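Local coordinates for protein DNA ligase (Aquifex aeolicus, PDB 3QWU) that probably joins nucleic acid ends as an ATP-dependent ligase and, in this crystal, holds adenosine in its nucleotide pocket and a calcium ion, at residues E69-E72 / A73-V77; I204-R207 / F208-G212; L337-G341 / D342-L346. All coordinates share one frame; numbering follows the deposited sequence.

Contact 1 (E69-E72 / A73-V77); sequences EQFE and APFWV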
loop_
_atom_site.group_PDB
_atom_site.type_symbol
_atom_site.label_atom_id
_atom_site.label_comp_id
_atom_site.label_asym_id
_atom_site.label_seq_id
_atom_site.Cartn_x
_atom_site.Cartn_y
_atom_site.Cartn_z
ATOM N N GLU A 69 -26.409 5.354 -11.415
ATOM C CA GLU A 69 -26.774 5.105 -10.002
ATOM C C GLU A 69 -26.856 6.386 -9.141
ATOM O O GLU A 69 -27.731 6.510 -8.290
ATOM C CB GLU A 69 -25.803 4.093 -9.374
ATOM C CG GLU A 69 -25.999 3.772 -7.874
ATOM C CD GLU A 69 -27.089 2.716 -7.599
ATOM O OE1 GLU A 69 -27.194 1.699 -8.319
ATOM O OE2 GLU A 69 -27.830 2.898 -6.631
ATOM N N GLN A 70 -25.945 7.326 -9.341
ATOM C CA GLN A 70 -25.808 8.408 -8.382
ATOM C C GLN A 70 -26.751 9.593 -8.586
ATOM O O GLN A 70 -26.977 10.335 -7.643
ATOM C CB GLN A 70 -24.379 8.919 -8.357
ATOM C CG GLN A 70 -23.394 7.904 -7.826
ATOM C CD GLN A 70 -23.710 7.412 -6.421
ATOM O OE1 GLN A 70 -23.672 6.200 -6.150
ATOM N NE2 GLN A 70 -23.995 8.354 -5.516
ATOM N N PHE A 71 -27.295 9.751 -9.793
ATOM C CA PHE A 71 -28.012 10.966 -10.185
ATOM C C PHE A 71 -29.435 10.681 -10.621
ATOM O O PHE A 71 -29.668 9.737 -11.364
ATOM C CB PHE A 71 -27.261 11.748 -11.280
ATOM C CG PHE A 71 -25.902 12.252 -10.831
ATOM C CD1 PHE A 71 -25.791 13.207 -9.835
ATOM C CD2 PHE A 71 -24.751 11.761 -11.383
ATOM C CE1 PHE A 71 -24.533 13.658 -9.398
ATOM C CE2 PHE A 71 -23.491 12.185 -10.922
ATOM C CZ PHE A 71 -23.390 13.132 -9.928
ATOM N N GLU A 72 -30.352 11.525 -10.128
ATOM C CA GLU A 72 -31.785 11.432 -10.363
ATOM C C GLU A 72 -32.292 12.543 -11.270
ATOM O O GLU A 72 -33.471 12.536 -11.636
ATOM C CB GLU A 72 -32.580 11.667 -9.063
ATOM C CG GLU A 72 -32.292 10.755 -7.898
ATOM C CD GLU A 72 -32.942 11.304 -6.625
ATOM O OE1 GLU A 72 -32.843 12.554 -6.396
ATOM O OE2 GLU A 72 -33.562 10.487 -5.893
ATOM N N ALA A 73 -31.452 13.526 -11.530
ATOM C CA ALA A 73 -31.784 14.673 -12.352
ATOM C C ALA A 73 -30.645 14.889 -13.345
ATOM O O ALA A 73 -29.635 14.211 -13.290
ATOM C CB ALA A 73 -31.982 15.912 -11.462
ATOM N N PRO A 74 -30.813 15.811 -14.282
ATOM C CA PRO A 74 -29.710 16.182 -15.134
ATOM C C PRO A 74 -28.548 16.737 -14.347
ATOM O O PRO A 74 -28.709 17.182 -13.185
ATOM C CB PRO A 74 -30.289 17.308 -15.983
ATOM C CG PRO A 74 -31.759 17.112 -15.957
ATOM C CD PRO A 74 -32.054 16.541 -14.620
ATOM N N PHE A 75 -27.376 16.726 -14.973
ATOM C CA PHE A 75 -26.200 17.160 -14.291
ATOM C C PHE A 75 -25.241 17.865 -15.218
ATOM O O PHE A 75 -25.067 17.511 -16.395
ATOM C CB PHE A 75 -25.502 15.983 -13.562
ATOM C CG PHE A 75 -25.286 14.814 -14.425
ATOM C CD1 PHE A 75 -24.125 14.699 -15.167
ATOM C CD2 PHE A 75 -26.272 13.844 -14.558
ATOM C CE1 PHE A 75 -23.932 13.624 -16.000
ATOM C CE2 PHE A 75 -26.101 12.801 -15.402
ATOM C CZ PHE A 75 -24.907 12.669 -16.129
ATOM N N TRP A 76 -24.598 18.863 -14.647
ATOM C CA TRP A 76 -23.562 19.595 -15.333
ATOM C C TRP A 76 -22.205 18.858 -15.199
ATOM O O TRP A 76 -21.862 18.342 -14.137
ATOM C CB TRP A 76 -23.466 21.007 -14.740
ATOM C CG TRP A 76 -24.628 21.908 -15.085
ATOM C CD1 TRP A 76 -25.730 22.144 -14.335
ATOM C CD2 TRP A 76 -24.773 22.689 -16.267
ATOM N NE1 TRP A 76 -26.550 23.040 -14.954
ATOM C CE2 TRP A 76 -25.992 23.392 -16.151
ATOM C CE3 TRP A 76 -23.985 22.879 -17.411
ATOM C CZ2 TRP A 76 -26.451 24.257 -17.132
ATOM C CZ3 TRP A 76 -24.441 23.760 -18.389
ATOM C CH2 TRP A 76 -25.672 24.422 -18.247
ATOM N N VAL A 77 -21.450 18.858 -16.278
ATOM C CA VAL A 77 -20.141 18.223 -16.324
ATOM C C VAL A 77 -19.129 19.299 -16.454
ATOM O O VAL A 77 -19.211 20.110 -17.347
ATOM C CB VAL A 77 -20.090 17.258 -17.463
ATOM C CG1 VAL A 77 -18.703 16.684 -17.646
ATOM C CG2 VAL A 77 -21.114 16.117 -17.171
#
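Phe71 and Phe75 meet at a helix-to-strand connection, where helix 63-70 ends and the chain turns through a short loop into strand 75-80. Phe71 is the first residue to leave helical geometry, and Phe75 is the first of the strand. The closest side-chain approach is Phe71 CB to Phe75 CD2, 4.0 Å. The ring planes are 26° apart with centroids 5.0 Å from each other: a near-parallel pair slid apart, not a full stack. Phe71 CD2 sits over one face of the Phe75 ring, near its rim and 4.1 Å above the plane. Phe75 reaches it because its CG stands between the backbone N and the carbonyl carbon (chi1 50°), normally a crowded position, which turns the ring back toward the end of the helix. Ala73 O lies in the plane of the Phe75 ring, at its edge. Both phenylalanines are buried, and Phe71 also packs on Phe218. At the turn itself Glu72 N is hydrogen-bonded to Glu220 OE2. The pair thus packs where the chain enters strand 75-80, between 187-191 and 215-220 in a mixed sheet consistent with the nucleotide-binding domain of RNA-ligase-like adenylating enzymes.

Contact 2 (I204-R207 / F208-G212); sequences ILKR and FNEEG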
loop_
_atom_site.group_PDB
_atom_site.type_symbol
_atom_site.label_atom_id
_atom_site.label_comp_id
_atom_site.label_asym_id
_atom_site.label_seq_id
_atom_site.Cartn_x
_atom_site.Cartn_y
_atom_site.Cartn_z
ATOM N N ILE A 204 -16.034 12.515 -24.148
ATOM C CA ILE A 204 -15.356 13.594 -23.474
ATOM C C ILE A 204 -14.180 13.074 -22.640
ATOM O O ILE A 204 -13.061 13.579 -22.748
ATOM C CB ILE A 204 -16.355 14.436 -22.632
ATOM C CG1 ILE A 204 -17.170 15.338 -23.597
ATOM C CG2 ILE A 204 -15.625 15.268 -21.517
ATOM C CD1 ILE A 204 -18.398 15.910 -23.004
ATOM N N LEU A 205 -14.402 12.011 -21.897
ATOM C CA LEU A 205 -13.321 11.398 -21.093
ATOM C C LEU A 205 -12.224 10.762 -21.911
ATOM O O LEU A 205 -11.072 10.878 -21.544
ATOM C CB LEU A 205 -13.868 10.436 -20.019
ATOM C CG LEU A 205 -14.407 11.354 -18.883
ATOM C CD1 LEU A 205 -15.452 10.647 -18.210
ATOM C CD2 LEU A 205 -13.303 11.871 -17.870
ATOM N N LYS A 206 -12.566 10.169 -23.028
ATOM C CA LYS A 206 -11.605 9.630 -23.941
ATOM C C LYS A 206 -10.712 10.757 -24.453
ATOM O O LYS A 206 -9.510 10.603 -24.522
ATOM C CB LYS A 206 -12.342 8.981 -25.132
ATOM C CG LYS A 206 -11.424 8.369 -26.186
ATOM C CD LYS A 206 -12.110 8.234 -27.505
ATOM C CE LYS A 206 -11.275 7.452 -28.509
ATOM N NZ LYS A 206 -10.873 8.278 -29.697
ATOM N N ARG A 207 -11.315 11.898 -24.808
ATOM C CA ARG A 207 -10.566 13.042 -25.344
ATOM C C ARG A 207 -9.637 13.671 -24.256
ATOM O O ARG A 207 -8.432 13.837 -24.412
ATOM C CB ARG A 207 -11.540 14.064 -25.945
ATOM C CG ARG A 207 -10.823 15.217 -26.644
ATOM C CD ARG A 207 -11.736 16.233 -27.245
ATOM N NE ARG A 207 -12.442 17.062 -26.278
ATOM C CZ ARG A 207 -13.705 16.918 -25.908
ATOM N NH1 ARG A 207 -14.477 15.966 -26.403
ATOM N NH2 ARG A 207 -14.211 17.774 -25.049
ATOM N N PHE A 208 -10.207 13.911 -23.096
ATOM C CA PHE A 208 -9.471 14.457 -21.981
ATOM C C PHE A 208 -8.272 13.590 -21.658
ATOM O O PHE A 208 -7.148 14.057 -21.372
ATOM C CB PHE A 208 -10.463 14.501 -20.764
ATOM C CG PHE A 208 -11.152 15.790 -20.594
ATOM C CD1 PHE A 208 -11.393 16.592 -21.658
ATOM C CD2 PHE A 208 -11.524 16.215 -19.342
ATOM C CE1 PHE A 208 -11.987 17.837 -21.494
ATOM C CE2 PHE A 208 -12.163 17.454 -19.148
ATOM C CZ PHE A 208 -12.406 18.259 -20.226
ATOM N N ASN A 209 -8.542 12.292 -21.632
ATOM C CA ASN A 209 -7.525 11.322 -21.306
ATOM C C ASN A 209 -6.427 11.437 -22.339
ATOM O O ASN A 209 -5.291 11.476 -21.993
ATOM C CB ASN A 209 -8.053 9.862 -21.280
ATOM C CG ASN A 209 -6.946 8.859 -20.809
ATOM O OD1 ASN A 209 -6.336 9.029 -19.760
ATOM N ND2 ASN A 209 -6.624 7.940 -21.636
ATOM N N GLU A 210 -6.785 11.479 -23.614
ATOM C CA GLU A 210 -5.781 11.671 -24.638
ATOM C C GLU A 210 -5.101 12.996 -24.526
ATOM O O GLU A 210 -3.951 13.094 -24.894
ATOM C CB GLU A 210 -6.389 11.521 -26.037
ATOM C CG GLU A 210 -6.844 10.090 -26.374
ATOM C CD GLU A 210 -7.828 10.012 -27.545
ATOM O OE1 GLU A 210 -8.232 11.054 -28.077
ATOM O OE2 GLU A 210 -8.240 8.906 -27.951
ATOM N N GLU A 211 -5.792 14.027 -24.009
ATOM C CA GLU A 211 -5.194 15.384 -23.852
ATOM C C GLU A 211 -4.455 15.534 -22.518
ATOM O O GLU A 211 -3.968 16.589 -22.189
ATOM C CB GLU A 211 -6.281 16.464 -23.907
ATOM C CG GLU A 211 -6.994 16.635 -25.273
ATOM C CD GLU A 211 -8.205 17.574 -25.205
ATOM O OE1 GLU A 211 -8.670 17.834 -24.078
ATOM O OE2 GLU A 211 -8.685 18.034 -26.281
ATOM N N GLY A 212 -4.429 14.506 -21.708
ATOM C CA GLY A 212 -3.759 14.610 -20.397
ATOM C C GLY A 212 -4.497 15.425 -19.370
ATOM O O GLY A 212 -3.892 16.023 -18.513
#
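Four successive i to i+4 backbone bonds, from Phe208 N to Ile204 O through Glu211 N to Arg207 O (2.7 Å), carry the last turns of helix 195-210 to a Schellman motif, in which Gly212 turns to positive phi (73°). On the side facing the sheet, Ile204 CG2 lies over one face of the Phe208 ring, 4.4 Å from CD1; Phe208 also packs on Leu188 and Val216. Two i to i+4 ion pairs run along the exposed side. Lys206, extended until its chain bends at chi4, brings NZ to Glu210 OE2 at 3.2 Å, a salt bridge with a weak hydrogen bond. Arg207 and Glu211 run alongside each other, pointing the same way, and Glu211 OE2 comes to the edge of the guanidinium near its plane. Arg207 NE to Glu211 OE2 is a long ion pair, 3.9 Å; Arg207 CG is nearer that oxygen, at 3.6 Å. With an alanine in place of Arg207, Glu211 would probably lose this ion-pair partner and be freer to turn. The end of Asn209 leads away from the preceding turn, and its OD1 accepts a hydrogen bond from Tyr234 N. The guanidinium plane stands 85° from the Phe208 ring, Arg207 NH2 4.2 Å from Phe208 CE1.

Contact 3 (L337-G341 / D342-L346); sequences LEKEG and DYWRL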
loop_
_atom_site.group_PDB
_atom_site.type_symbol
_atom_site.label_atom_id
_atom_site.label_comp_id
_atom_site.label_asym_id
_atom_site.label_seq_id
_atom_site.Cartn_x
_atom_site.Cartn_y
_atom_site.Cartn_z
ATOM N N LEU A 337 16.182 32.564 -2.675
ATOM C CA LEU A 337 15.212 33.634 -2.466
ATOM C C LEU A 337 15.829 34.939 -2.955
ATOM O O LEU A 337 16.642 35.557 -2.282
ATOM C CB LEU A 337 14.784 33.727 -1.001
ATOM C CG LEU A 337 13.588 34.645 -0.662
ATOM C CD1 LEU A 337 12.310 34.441 -1.551
ATOM C CD2 LEU A 337 13.230 34.487 0.806
ATOM N N GLU A 338 15.408 35.347 -4.143
ATOM C CA GLU A 338 16.054 36.408 -4.906
ATOM C C GLU A 338 15.026 37.329 -5.593
ATOM O O GLU A 338 14.075 36.847 -6.216
ATOM C CB GLU A 338 16.855 35.756 -6.029
ATOM C CG GLU A 338 18.334 35.601 -5.863
ATOM C CD GLU A 338 18.971 35.355 -7.237
ATOM O OE1 GLU A 338 18.465 34.481 -7.999
ATOM O OE2 GLU A 338 19.942 36.064 -7.572
ATOM N N LYS A 339 15.233 38.636 -5.543
ATOM C CA LYS A 339 14.484 39.517 -6.423
ATOM C C LYS A 339 14.604 39.053 -7.874
ATOM O O LYS A 339 15.643 38.576 -8.302
ATOM C CB LYS A 339 14.975 40.951 -6.327
ATOM C CG LYS A 339 13.938 41.951 -6.786
ATOM C CD LYS A 339 12.922 42.200 -5.691
ATOM C CE LYS A 339 11.855 43.179 -6.145
ATOM N NZ LYS A 339 10.986 42.502 -7.120
ATOM N N GLU A 340 13.512 39.166 -8.613
ATOM C CA GLU A 340 13.452 38.744 -10.001
ATOM C C GLU A 340 12.309 39.557 -10.590
ATOM O O GLU A 340 11.136 39.319 -10.270
ATOM C CB GLU A 340 13.190 37.240 -10.075
ATOM C CG GLU A 340 13.224 36.623 -11.478
ATOM C CD GLU A 340 12.593 35.225 -11.513
ATOM O OE1 GLU A 340 11.377 35.135 -11.848
ATOM O OE2 GLU A 340 13.306 34.228 -11.197
ATOM N N GLY A 341 12.660 40.572 -11.382
ATOM C CA GLY A 341 11.686 41.536 -11.881
ATOM C C GLY A 341 11.143 42.272 -10.682
ATOM O O GLY A 341 11.934 42.731 -9.836
ATOM N N ASP A 342 9.813 42.362 -10.610
ATOM C CA ASP A 342 9.075 42.893 -9.430
ATOM C C ASP A 342 8.647 41.826 -8.391
ATOM O O ASP A 342 7.893 42.140 -7.449
ATOM C CB ASP A 342 7.796 43.619 -9.868
ATOM C CG ASP A 342 8.056 45.016 -10.367
ATOM O OD1 ASP A 342 9.034 45.643 -9.882
ATOM O OD2 ASP A 342 7.265 45.489 -11.225
ATOM N N TYR A 343 9.128 40.593 -8.548
ATOM C CA TYR A 343 8.761 39.498 -7.649
ATOM C C TYR A 343 9.987 38.919 -6.987
ATOM O O TYR A 343 11.085 38.961 -7.533
ATOM C CB TYR A 343 8.047 38.390 -8.413
ATOM C CG TYR A 343 6.768 38.851 -9.052
ATOM C CD1 TYR A 343 5.550 38.739 -8.391
ATOM C CD2 TYR A 343 6.773 39.420 -10.320
ATOM C CE1 TYR A 343 4.355 39.186 -8.982
ATOM C CE2 TYR A 343 5.565 39.863 -10.934
ATOM C CZ TYR A 343 4.359 39.744 -10.254
ATOM O OH TYR A 343 3.183 40.196 -10.837
ATOM N N TRP A 344 9.788 38.401 -5.785
ATOM C CA TRP A 344 10.761 37.541 -5.132
ATOM C C TRP A 344 10.598 36.099 -5.647
ATOM O O TRP A 344 9.529 35.513 -5.494
ATOM C CB TRP A 344 10.553 37.627 -3.634
ATOM C CG TRP A 344 10.963 38.947 -3.148
ATOM C CD1 TRP A 344 10.199 40.088 -3.080
ATOM C CD2 TRP A 344 12.268 39.313 -2.708
ATOM N NE1 TRP A 344 10.951 41.129 -2.591
ATOM C CE2 TRP A 344 12.224 40.686 -2.361
ATOM C CE3 TRP A 344 13.477 38.610 -2.564
ATOM C CZ2 TRP A 344 13.333 41.369 -1.873
ATOM C CZ3 TRP A 344 14.591 39.296 -2.072
ATOM C CH2 TRP A 344 14.510 40.663 -1.735
ATOM N N ARG A 345 11.627 35.542 -6.281
ATOM C CA ARG A 345 11.586 34.141 -6.716
ATOM C C ARG A 345 11.989 33.181 -5.584
ATOM O O ARG A 345 13.032 33.376 -4.944
ATOM C CB ARG A 345 12.489 33.925 -7.923
ATOM C CG ARG A 345 12.797 32.497 -8.217
ATOM C CD ARG A 345 11.584 31.760 -8.639
ATOM N NE ARG A 345 11.103 32.253 -9.912
ATOM C CZ ARG A 345 10.062 31.770 -10.563
ATOM N NH1 ARG A 345 9.337 30.780 -10.054
ATOM N NH2 ARG A 345 9.727 32.299 -11.726
ATOM N N LEU A 346 11.150 32.186 -5.301
ATOM C CA LEU A 346 11.494 31.160 -4.309
ATOM C C LEU A 346 11.684 29.802 -4.970
ATOM O O LEU A 346 10.865 29.374 -5.794
ATOM C CB LEU A 346 10.436 31.029 -3.238
ATOM C CG LEU A 346 10.711 29.983 -2.152
ATOM C CD1 LEU A 346 11.923 30.357 -1.285
ATOM C CD2 LEU A 346 9.468 29.858 -1.319
#
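Glu340 and Arg345 form a salt bridge diagonally across the end of the hairpin of strands 330-340 and 343-352, a surface contact in the C-terminal region, in a three-stranded sheet completed by 303-310. Arg345 grips the carboxylate side-on: NE donates to Glu340 OE2 at 3.2 Å and NH2 to OE1 at 3.3 Å. Both oxygens lie near the guanidinium plane; NH2 uses the syn lone pair of OE1, while NE meets OE2 on the syn side but 30° out of the carboxylate plane, the two flat groups being turned 48° from each other. The chains run alongside, Glu340 reaching out with CG trans to its backbone N (chi1 -175°), while Arg345 bends at chi2 and chi3 to bring its nitrogens round. Arg345 NH1 has a second carboxylate partner in Glu137. The hairpin closes through a type II' beta turn from Glu340 to Tyr343; Gly341, at its second position, combines positive phi with strongly negative psi, which residues with a side chain seldom adopt. Glu340 with Tyr343 and Glu338 with Arg345 are the hydrogen-bonded pairs. On the other face, Lys339 CD lies over the Trp344 indole, 4.0 Å from the centroid of the five-membered ring, a CH-pi contact. Leu337 CD1 meets Leu346 CD1 at 4.1 Å, and Leu337 continues onto Ala316 and Ile317 of helix 313-325. Tyr343, beside Glu340, sends its OH to Asp114 OD2.

How the contacts relate
The three contacts follow one another along the chain without touching. Contacts 1 and 2 are neighbours, their nearest atoms about 5 Å apart and their centres about 21 Å. Contact 1 runs into the mixed sheet that holds adenosine-binding residues, and contact 2 packs against it: the side chain of Phe75 is about 6 Å from that of Lys219, and that of Phe208 about 4 Å from that of Glu79. The Phe208 side chain also stands about 9 Å from the adenosine, and that of Asn209 about 11 Å from the calcium ion. Contact 3 belongs to the C-terminal region, away from these sites; its centre is about 46 Å from that of contact 1, across the centre of the chain, and about 36 Å from that of contact 2.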